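Local coordinates for uncharacterized hypothetical protein (Parabacteroides merdae, PDB 4EI0), which is of unknown function and belongs to the DUF4466 family, its chain being built largely of antiparallel beta-sheets, at residues Asp152-Ser158 with Gly172-Ile177; Leu240-Ser246 with Tyr292-Asn296; Ile254-Glu260 with Lys308-Met312. The contacts are given in a common frame with arbitrary orientation. Where two conformers were deposited one is given. Numbering follows the deposited sequence.

Interaction 1: residues Asp152-Ser158 with Gly172-Ile177; sequences DMAKNLS and GEAVHI
The contact opens at D152 and A174, whose CA atoms are 5.0 Å apart, and widens to 7.8 Å between the CA atoms of S158 and I177, the segments running 19° apart end to end. 152-155 is extended, so D152 and A154 point toward 172-177. A174 CB lies 4.0 Å from the CB atoms of both D152 and A154, so a single methyl fits closely against the strand. D152 (chi1 m) forms salt bridges through its carboxylate with R309 and R121. The positive phi of G172 (63/12) suits glycine. A water accepts from A174 N (2.9 Å) and bonds weakly to M153 O (2.9 Å). Here the edge strand 152-159 of one antiparallel sheet packs through side chains on the loop leading into 176-178, the edge strand of another, and on I177 within it. At N156 (52/55) a G1 beta bulge turns the chain, N156 and L157 both facing V305. L157 (chi1 m) reaches V175, CD1 to CG1 at 3.2 Å, and its CB lies 4.3 Å from I177 CG1.

Interaction 2: residues Leu240-Ser246 with Tyr292-Asn296; sequences LQDRQLS and YVYIN
A one-turn helix, 243-246, and the loop leading into it lie against strand 292-296, an inner strand of a five-stranded antiparallel sheet. CA atoms are nearest at L245-Y294 (7.2 Å) and S246-N296 (6.4 Å). Strand alternation turns Y292 and Y294 toward the helix and V293 away; both tyrosines have chi1 t (177° and 176°), which sends their rings out from the strand.

Hydrogen bonds hold the two together. Tyrosine suits these sites because its long, flat side chain ends in a donor: Y292 OH gives to L240 O at 2.7 Å, and Y294 OH gives to Q241 OE1, also 2.7 Å, Q241 (chi1 m, chi2 t) bringing its amide over. N296, at helical phi/psi (-68/-38), donates from ND2 to L245 O at 3.0 Å, while its OD1 pairs with S306.

Apolar contact fills the space between. L245 (chi1 m, chi2 t) points at the strand, with CD1 3.8 Å from Y292 CD2, at the ring edge, and 4.2 Å from Y294 CB. L240 CD2 is 4.0 Å from Y292 CE1, and S246 CB is 3.6 Å from Y294 CE2.

The helix start is fixed within its own segment. D242, the N-cap, accepts through OD1 from L245 N (2.9 Å) and weakly from Q244 N (2.8 Å); its OD2 meets K308. S246 OG donates to D242 O at 3.0 Å.

Two waters complete the bridging: one accepts from L240 N (2.8 Å) and donates to Y292 OH (2.7 Å), the other accepts from N296 ND2 (2.9 Å) and donates to S246 O (3.1 Å).

Interaction 3: residues Ile254-Glu260 with Lys308-Met312; sequences IDDLDFE and KRYKM
Helix 256-260 crosses strand 308-311 at -66°, with the axes 9.0 Å apart, as a short helix laid on a sheet face. Alternation along the strand turns K308 and Y310 toward it. F259 (chi1 -79°, chi2 -68°) sets its ring face under Y310 CB, which lies 3.9 Å from the ring centroid, a CH-pi contact. Y310 (chi1 178°, chi2 87°) holds its own ring parallel within 1° but slid away, centroids 5.9 Å apart, so overlap is slight. Its OH thereby reaches E260, donating to OE2 at 2.6 Å; E260, with chi1 and chi2 both m, folds back to accept. K308 is stretched (chi2 to chi4 all t), carrying NZ to I254 O at 2.9 Å and on to its salt-bridge partner D242, a reach that suits lysine. The selenomethionine M312, m at all three chi angles, curls back so that SE lies 4.0 Å from F259 O. At the helix start D255 N donates to D258 OD2 (2.8 Å), one half of a capping box. I254 and F259 also pack on Y292 of the adjoining strand 289-299, and M151 borders D256 and F259.

All three contacts gather on the sheet containing neighbouring strands 152-159, 302-311 and 289-299, with centres 12 Å (1 and 2), 15 Å (1 and 3) and 13 Å (2 and 3) apart. Interaction 1 closes along the chain before the others open, whereas interactions 2 and 3 interleave: two successive short helices contact two successive strands. Side-chain alternation divides the sheet between them, 172-177 meeting one face and the helices the other. K308 ties interactions 2 and 3 through D242 and Q244, and the D152-R309 salt bridge ties 1 to 3. Thus elements distant in sequence, including the C-terminal strand, are knitted into one compact region.

Interaction 1: residues Asp152-Ser158 with Gly172-Ile177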
loop_
_atom_site.group_PDB
_atom_site.type_symbol
_atom_site.label_atom_id
_atom_site.label_comp_id
_atom_site.label_asym_id
_atom_site.label_seq_id
_atom_site.Cartn_x
_atom_site.Cartn_y
_atom_site.Cartn_z
ATOM N N ASP B 152 -6.101 -1.779 -38.357
ATOM C CA ASP B 152 -5.301 -2.954 -38.052
ATOM C C ASP B 152 -3.878 -2.525 -37.865
ATOM O O ASP B 152 -3.439 -1.530 -38.466
ATOM C CB ASP B 152 -5.340 -3.945 -39.203
ATOM C CG ASP B 152 -6.618 -4.783 -39.222
ATOM O OD1 ASP B 152 -6.868 -5.501 -38.242
ATOM O OD2 ASP B 152 -7.368 -4.732 -40.229
HETATM N N MSE B 153 -3.139 -3.268 -37.049
HETATM C CA MSE B 153 -1.737 -3.002 -36.835
HETATM C C MSE B 153 -0.906 -4.286 -36.741
HETATM O O MSE B 153 -1.304 -5.238 -36.076
HETATM C CB MSE B 153 -1.608 -2.173 -35.541
HETATM C CG MSE B 153 -0.208 -2.057 -35.138
HETATM SE SE MSE B 153 0.024 -0.709 -33.723
HETATM C CE MSE B 153 -1.068 -1.491 -32.243
ATOM N N ALA B 154 0.258 -4.307 -37.381
ATOM C CA ALA B 154 1.180 -5.474 -37.354
ATOM C C ALA B 154 2.558 -4.895 -37.065
ATOM O O ALA B 154 2.980 -3.950 -37.746
ATOM C CB ALA B 154 1.150 -6.175 -38.698
ATOM N N LYS B 155 3.271 -5.419 -36.066
ATOM C CA LYS B 155 4.524 -4.846 -35.643
ATOM C C LYS B 155 5.686 -5.791 -35.815
ATOM O O LYS B 155 5.528 -6.995 -35.764
ATOM C CB LYS B 155 4.471 -4.433 -34.181
ATOM C CG LYS B 155 3.485 -3.342 -33.880
ATOM C CD LYS B 155 3.356 -3.147 -32.381
ATOM C CE LYS B 155 4.675 -2.621 -31.800
ATOM N NZ LYS B 155 4.476 -2.053 -30.440
ATOM N N ASN B 156 6.848 -5.203 -36.056
ATOM C CA ASN B 156 8.121 -5.893 -36.086
ATOM C C ASN B 156 8.151 -7.086 -36.985
ATOM O O ASN B 156 8.528 -8.163 -36.572
ATOM C CB ASN B 156 8.545 -6.236 -34.654
ATOM C CG ASN B 156 8.589 -5.001 -33.767
ATOM O OD1 ASN B 156 7.911 -4.939 -32.735
ATOM N ND2 ASN B 156 9.314 -3.983 -34.201
ATOM N N LEU B 157 7.789 -6.876 -38.244
ATOM C CA LEU B 157 7.835 -7.922 -39.251
ATOM C C LEU B 157 9.163 -7.875 -40.005
ATOM O O LEU B 157 9.696 -6.813 -40.268
ATOM C CB LEU B 157 6.690 -7.763 -40.249
ATOM C CG LEU B 157 5.336 -7.920 -39.572
ATOM C CD1 LEU B 157 4.273 -7.025 -40.176
ATOM C CD2 LEU B 157 4.939 -9.384 -39.596
ATOM N N SER B 158 9.652 -9.038 -40.413
ATOM C CA SER B 158 10.925 -9.158 -41.065
ATOM C C SER B 158 10.801 -9.125 -42.576
ATOM O O SER B 158 10.018 -9.841 -43.172
ATOM C CB SER B 158 11.626 -10.439 -40.575
ATOM O OG SER B 158 12.778 -10.678 -41.327
ATOM N N GLY B 172 -7.906 -8.835 -41.469
ATOM C CA GLY B 172 -7.345 -8.754 -40.120
ATOM C C GLY B 172 -5.848 -8.648 -40.014
ATOM O O GLY B 172 -5.335 -8.732 -38.915
ATOM N N GLU B 173 -5.142 -8.400 -41.119
ATOM C CA GLU B 173 -3.675 -8.380 -41.118
ATOM C C GLU B 173 -3.205 -7.092 -41.775
ATOM O O GLU B 173 -3.371 -6.960 -42.956
ATOM C CB GLU B 173 -3.121 -9.544 -41.938
ATOM C CG GLU B 173 -2.693 -10.801 -41.200
ATOM C CD GLU B 173 -1.909 -11.763 -42.110
ATOM O OE1 GLU B 173 -2.506 -12.372 -43.016
ATOM O OE2 GLU B 173 -0.682 -11.895 -41.949
ATOM N N ALA B 174 -2.607 -6.159 -41.021
ATOM C CA ALA B 174 -2.240 -4.838 -41.572
ATOM C C ALA B 174 -1.324 -4.971 -42.777
ATOM O O ALA B 174 -1.442 -4.237 -43.746
ATOM C CB ALA B 174 -1.590 -3.966 -40.495
ATOM N N VAL B 175 -0.431 -5.938 -42.712
ATOM C CA VAL B 175 0.457 -6.314 -43.834
ATOM C C VAL B 175 0.795 -7.754 -43.660
ATOM O O VAL B 175 0.800 -8.239 -42.507
ATOM C CB VAL B 175 1.765 -5.478 -43.868
ATOM C CG1 VAL B 175 2.724 -5.877 -42.767
ATOM C CG2 VAL B 175 2.410 -5.611 -45.234
ATOM N N HIS B 176 1.087 -8.428 -44.761
ATOM C CA HIS B 176 1.648 -9.779 -44.723
ATOM C C HIS B 176 2.815 -9.830 -45.648
ATOM O O HIS B 176 2.738 -9.308 -46.739
ATOM C CB HIS B 176 0.585 -10.819 -45.117
ATOM C CG HIS B 176 1.053 -12.260 -44.951
ATOM N ND1 HIS B 176 0.909 -12.954 -43.797
ATOM C CD2 HIS B 176 1.756 -13.079 -45.814
ATOM C CE1 HIS B 176 1.436 -14.193 -43.970
ATOM N NE2 HIS B 176 1.978 -14.248 -45.178
ATOM N N ILE B 177 3.913 -10.448 -45.216
ATOM C CA ILE B 177 5.124 -10.577 -46.035
ATOM C C ILE B 177 5.159 -11.998 -46.592
ATOM O O ILE B 177 5.293 -12.948 -45.853
ATOM C CB ILE B 177 6.442 -10.344 -45.223
ATOM C CG1 ILE B 177 6.371 -9.104 -44.295
ATOM C CG2 ILE B 177 7.598 -10.266 -46.173
ATOM C CD1 ILE B 177 6.013 -7.810 -44.979
HETATM O O HOH W 1 -2.643 -6.759 -38.145
#

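Interaction 2: residues Leu240-Ser246 with Tyr292-Asn296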
loop_
_atom_site.group_PDB
_atom_site.type_symbol
_atom_site.label_atom_id
_atom_site.label_comp_id
_atom_site.label_asym_id
_atom_site.label_seq_id
_atom_site.Cartn_x
_atom_site.Cartn_y
_atom_site.Cartn_z
ATOM N N LEU B 240 8.694 10.274 -39.098
ATOM C CA LEU B 240 7.303 10.347 -38.677
ATOM C C LEU B 240 7.014 9.146 -37.800
ATOM O O LEU B 240 6.836 8.024 -38.260
ATOM C CB LEU B 240 6.310 10.399 -39.846
ATOM C CG LEU B 240 4.834 10.365 -39.416
ATOM C CD1 LEU B 240 4.557 11.649 -38.667
ATOM C CD2 LEU B 240 3.868 10.253 -40.569
ATOM N N GLN B 241 6.993 9.365 -36.507
ATOM C CA GLN B 241 7.064 8.232 -35.612
ATOM C C GLN B 241 5.682 8.102 -35.020
ATOM O O GLN B 241 4.917 9.047 -34.940
ATOM C CB GLN B 241 8.215 8.326 -34.587
ATOM C CG GLN B 241 9.573 8.150 -35.287
ATOM C CD GLN B 241 10.804 8.006 -34.381
ATOM O OE1 GLN B 241 11.512 7.007 -34.456
ATOM N NE2 GLN B 241 11.070 9.003 -33.546
ATOM N N ASP B 242 5.333 6.891 -34.711
ATOM C CA ASP B 242 4.074 6.632 -34.124
ATOM C C ASP B 242 4.424 5.834 -32.875
ATOM O O ASP B 242 5.243 4.903 -32.923
ATOM C CB ASP B 242 3.244 5.858 -35.140
ATOM C CG ASP B 242 1.951 5.342 -34.556
ATOM O OD1 ASP B 242 1.999 4.454 -33.697
ATOM O OD2 ASP B 242 0.897 5.875 -34.938
ATOM N N ARG B 243 3.835 6.205 -31.761
ATOM C CA ARG B 243 4.230 5.604 -30.472
ATOM C C ARG B 243 3.893 4.103 -30.428
ATOM O O ARG B 243 4.639 3.305 -29.855
ATOM C CB ARG B 243 3.532 6.338 -29.307
ATOM C CG ARG B 243 4.340 6.572 -28.029
ATOM C CD ARG B 243 5.217 5.392 -27.630
ATOM N NE ARG B 243 5.703 5.500 -26.250
ATOM C CZ ARG B 243 6.242 4.496 -25.553
ATOM N NH1 ARG B 243 6.351 3.270 -26.067
ATOM N NH2 ARG B 243 6.659 4.719 -24.314
ATOM N N GLN B 244 2.814 3.712 -31.087
ATOM C CA GLN B 244 2.428 2.297 -31.123
ATOM C C GLN B 244 3.304 1.519 -32.058
ATOM O O GLN B 244 3.612 0.374 -31.815
ATOM C CB GLN B 244 0.938 2.154 -31.499
ATOM C CG GLN B 244 0.057 2.722 -30.431
ATOM C CD GLN B 244 -1.403 2.877 -30.807
ATOM O OE1 GLN B 244 -1.751 3.420 -31.861
ATOM N NE2 GLN B 244 -2.274 2.543 -29.864
ATOM N N LEU B 245 3.705 2.121 -33.172
ATOM C CA LEU B 245 4.521 1.379 -34.127
ATOM C C LEU B 245 6.013 1.316 -33.774
ATOM O O LEU B 245 6.698 0.399 -34.213
ATOM C CB LEU B 245 4.354 1.971 -35.544
ATOM C CG LEU B 245 2.974 1.859 -36.204
ATOM C CD1 LEU B 245 3.012 2.683 -37.463
ATOM C CD2 LEU B 245 2.632 0.430 -36.506
ATOM N N SER B 246 6.520 2.309 -33.051
ATOM C CA SER B 246 7.966 2.450 -32.839
ATOM C C SER B 246 8.409 2.311 -31.389
ATOM O O SER B 246 9.606 2.163 -31.118
ATOM C CB SER B 246 8.420 3.813 -33.336
ATOM O OG SER B 246 8.187 4.747 -32.316
ATOM N N TYR B 292 0.283 2.886 -43.376
ATOM C CA TYR B 292 1.534 3.565 -43.101
ATOM C C TYR B 292 2.508 2.474 -42.719
ATOM O O TYR B 292 2.267 1.715 -41.744
ATOM C CB TYR B 292 1.391 4.618 -41.961
ATOM C CG TYR B 292 2.698 5.294 -41.610
ATOM C CD1 TYR B 292 3.336 6.107 -42.539
ATOM C CD2 TYR B 292 3.318 5.093 -40.398
ATOM C CE1 TYR B 292 4.551 6.713 -42.270
ATOM C CE2 TYR B 292 4.543 5.723 -40.108
ATOM C CZ TYR B 292 5.174 6.483 -41.059
ATOM O OH TYR B 292 6.367 7.141 -40.796
ATOM N N VAL B 293 3.593 2.373 -43.475
ATOM C CA VAL B 293 4.665 1.409 -43.247
ATOM C C VAL B 293 5.855 2.145 -42.596
ATOM O O VAL B 293 6.332 3.141 -43.124
ATOM C CB VAL B 293 5.121 0.811 -44.572
ATOM C CG1 VAL B 293 6.216 -0.251 -44.320
ATOM C CG2 VAL B 293 3.910 0.309 -45.352
ATOM N N TYR B 294 6.262 1.711 -41.401
ATOM C CA TYR B 294 7.329 2.386 -40.643
ATOM C C TYR B 294 8.517 1.466 -40.626
ATOM O O TYR B 294 8.362 0.289 -40.362
ATOM C CB TYR B 294 6.871 2.700 -39.204
ATOM C CG TYR B 294 7.979 3.300 -38.376
ATOM C CD1 TYR B 294 8.397 4.586 -38.623
ATOM C CD2 TYR B 294 8.621 2.579 -37.379
ATOM C CE1 TYR B 294 9.414 5.180 -37.888
ATOM C CE2 TYR B 294 9.657 3.143 -36.644
ATOM C CZ TYR B 294 10.033 4.455 -36.883
ATOM O OH TYR B 294 11.089 5.043 -36.244
ATOM N N ILE B 295 9.693 1.986 -40.926
ATOM C CA ILE B 295 10.932 1.202 -40.902
ATOM C C ILE B 295 11.555 1.291 -39.517
ATOM O O ILE B 295 12.178 2.289 -39.177
ATOM C CB ILE B 295 11.940 1.665 -41.963
ATOM C CG1 ILE B 295 11.297 1.775 -43.365
ATOM C CG2 ILE B 295 13.178 0.765 -41.994
ATOM C CD1 ILE B 295 10.604 0.564 -43.917
ATOM N N ASN B 296 11.370 0.268 -38.690
ATOM C CA ASN B 296 11.913 0.248 -37.334
ATOM C C ASN B 296 13.447 0.161 -37.329
ATOM O O ASN B 296 14.103 0.822 -36.529
ATOM C CB ASN B 296 11.365 -0.952 -36.519
ATOM C CG ASN B 296 9.866 -0.936 -36.364
ATOM O OD1 ASN B 296 9.163 -1.642 -37.087
ATOM N ND2 ASN B 296 9.366 -0.217 -35.373
HETATM O O HOH W 2 8.876 8.199 -41.014
HETATM O O HOH W 3 11.138 1.309 -33.683
#

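Interaction 3: residues Ile254-Glu260 with Lys308-Met312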
loop_
_atom_site.group_PDB
_atom_site.type_symbol
_atom_site.label_atom_id
_atom_site.label_comp_id
_atom_site.label_asym_id
_atom_site.label_seq_id
_atom_site.Cartn_x
_atom_site.Cartn_y
_atom_site.Cartn_z
ATOM N N ILE B 254 -0.862 8.036 -35.072
ATOM C CA ILE B 254 -1.674 8.059 -36.283
ATOM C C ILE B 254 -2.985 7.410 -35.934
ATOM O O ILE B 254 -3.017 6.267 -35.419
ATOM C CB ILE B 254 -1.004 7.280 -37.420
ATOM C CG1 ILE B 254 0.352 7.926 -37.753
ATOM C CG2 ILE B 254 -1.893 7.196 -38.664
ATOM C CD1 ILE B 254 1.215 6.976 -38.560
ATOM N N ASP B 255 -4.064 8.114 -36.209
ATOM C CA ASP B 255 -5.397 7.604 -35.895
ATOM C C ASP B 255 -6.203 7.517 -37.198
ATOM O O ASP B 255 -5.709 7.839 -38.321
ATOM C CB ASP B 255 -6.087 8.471 -34.803
ATOM C CG ASP B 255 -7.230 7.733 -34.048
ATOM O OD1 ASP B 255 -7.616 6.604 -34.412
ATOM O OD2 ASP B 255 -7.769 8.325 -33.090
ATOM N N ASP B 256 -7.437 7.062 -37.066
ATOM C CA ASP B 256 -8.320 6.919 -38.218
ATOM C C ASP B 256 -8.444 8.220 -39.059
ATOM O O ASP B 256 -8.481 8.173 -40.258
ATOM C CB ASP B 256 -9.722 6.474 -37.769
ATOM C CG ASP B 256 -9.740 5.087 -37.065
ATOM O OD1 ASP B 256 -8.726 4.620 -36.515
ATOM O OD2 ASP B 256 -10.820 4.448 -37.098
ATOM N N LEU B 257 -8.560 9.366 -38.415
ATOM C CA LEU B 257 -8.822 10.613 -39.142
ATOM C C LEU B 257 -7.629 10.981 -40.055
ATOM O O LEU B 257 -7.814 11.486 -41.154
ATOM C CB LEU B 257 -9.149 11.747 -38.154
ATOM C CG LEU B 257 -9.255 13.178 -38.731
ATOM C CD1 LEU B 257 -10.489 13.264 -39.631
ATOM C CD2 LEU B 257 -9.231 14.238 -37.624
ATOM N N ASP B 258 -6.414 10.695 -39.598
ATOM C CA ASP B 258 -5.196 10.920 -40.381
ATOM C C ASP B 258 -5.232 10.099 -41.675
ATOM O O ASP B 258 -4.799 10.574 -42.715
ATOM C CB ASP B 258 -3.962 10.516 -39.573
ATOM C CG ASP B 258 -3.840 11.311 -38.278
ATOM O OD1 ASP B 258 -3.842 12.548 -38.349
ATOM O OD2 ASP B 258 -3.766 10.714 -37.176
ATOM N N PHE B 259 -5.723 8.862 -41.612
ATOM C CA PHE B 259 -5.898 8.067 -42.841
ATOM C C PHE B 259 -6.953 8.617 -43.767
ATOM O O PHE B 259 -6.766 8.622 -45.017
ATOM C CB PHE B 259 -6.192 6.619 -42.521
ATOM C CG PHE B 259 -4.976 5.850 -42.162
ATOM C CD1 PHE B 259 -4.042 5.609 -43.117
ATOM C CD2 PHE B 259 -4.755 5.423 -40.859
ATOM C CE1 PHE B 259 -2.894 4.933 -42.816
ATOM C CE2 PHE B 259 -3.609 4.718 -40.552
ATOM C CZ PHE B 259 -2.689 4.480 -41.538
ATOM N N GLU B 260 -8.057 9.084 -43.172
ATOM C CA GLU B 260 -9.136 9.681 -43.953
ATOM C C GLU B 260 -8.699 10.957 -44.670
ATOM O O GLU B 260 -9.194 11.236 -45.743
ATOM C CB GLU B 260 -10.345 10.027 -43.069
ATOM C CG GLU B 260 -11.197 8.837 -42.643
ATOM C CD GLU B 260 -11.998 8.195 -43.797
ATOM O OE1 GLU B 260 -12.037 8.754 -44.914
ATOM O OE2 GLU B 260 -12.600 7.108 -43.579
ATOM N N LYS B 308 0.373 0.269 -39.748
ATOM C CA LYS B 308 -1.023 0.526 -39.486
ATOM C C LYS B 308 -1.742 0.541 -40.814
ATOM O O LYS B 308 -1.214 1.071 -41.797
ATOM C CB LYS B 308 -1.225 1.838 -38.795
ATOM C CG LYS B 308 -0.999 1.757 -37.299
ATOM C CD LYS B 308 -1.047 3.099 -36.606
ATOM C CE LYS B 308 -1.046 2.984 -35.074
ATOM N NZ LYS B 308 -1.124 4.311 -34.415
ATOM N N ARG B 309 -2.906 -0.104 -40.861
ATOM C CA ARG B 309 -3.753 -0.124 -42.111
ATOM C C ARG B 309 -5.170 0.311 -41.781
ATOM O O ARG B 309 -5.677 0.022 -40.693
ATOM C CB ARG B 309 -3.746 -1.522 -42.700
ATOM C CG ARG B 309 -4.485 -1.659 -44.029
ATOM C CD ARG B 309 -4.673 -3.094 -44.481
ATOM N NE ARG B 309 -5.571 -3.825 -43.613
ATOM C CZ ARG B 309 -5.968 -5.085 -43.794
ATOM N NH1 ARG B 309 -5.576 -5.776 -44.850
ATOM N NH2 ARG B 309 -6.778 -5.652 -42.895
ATOM N N TYR B 310 -5.813 1.019 -42.711
ATOM C CA TYR B 310 -7.152 1.539 -42.522
ATOM C C TYR B 310 -7.947 1.275 -43.816
ATOM O O TYR B 310 -7.507 1.634 -44.909
ATOM C CB TYR B 310 -7.077 3.053 -42.222
ATOM C CG TYR B 310 -8.413 3.753 -42.045
ATOM C CD1 TYR B 310 -9.022 3.791 -40.845
ATOM C CD2 TYR B 310 -9.059 4.337 -43.123
ATOM C CE1 TYR B 310 -10.252 4.420 -40.678
ATOM C CE2 TYR B 310 -10.276 4.957 -42.983
ATOM C CZ TYR B 310 -10.882 4.973 -41.744
ATOM O OH TYR B 310 -12.085 5.597 -41.566
ATOM N N LYS B 311 -9.089 0.629 -43.669
ATOM C CA LYS B 311 -9.989 0.353 -44.772
ATOM C C LYS B 311 -10.869 1.547 -45.066
ATOM O O LYS B 311 -11.675 1.983 -44.224
ATOM C CB LYS B 311 -10.892 -0.848 -44.467
ATOM C CG LYS B 311 -11.705 -1.283 -45.720
ATOM C CD LYS B 311 -12.959 -2.070 -45.401
ATOM C CE LYS B 311 -12.943 -3.474 -45.984
ATOM N NZ LYS B 311 -12.770 -4.483 -44.892
HETATM N N MSE B 312 -10.747 2.065 -46.282
HETATM C CA MSE B 312 -11.456 3.291 -46.646
HETATM C C MSE B 312 -12.979 3.096 -46.725
HETATM O O MSE B 312 -13.524 1.987 -46.904
HETATM O OXT MSE B 312 -13.711 4.068 -46.532
HETATM C CB MSE B 312 -10.884 3.842 -47.947
HETATM C CG MSE B 312 -9.420 4.261 -47.825
HETATM SE SE MSE B 312 -9.165 5.818 -46.644
HETATM C CE MSE B 312 -10.243 7.151 -47.599
#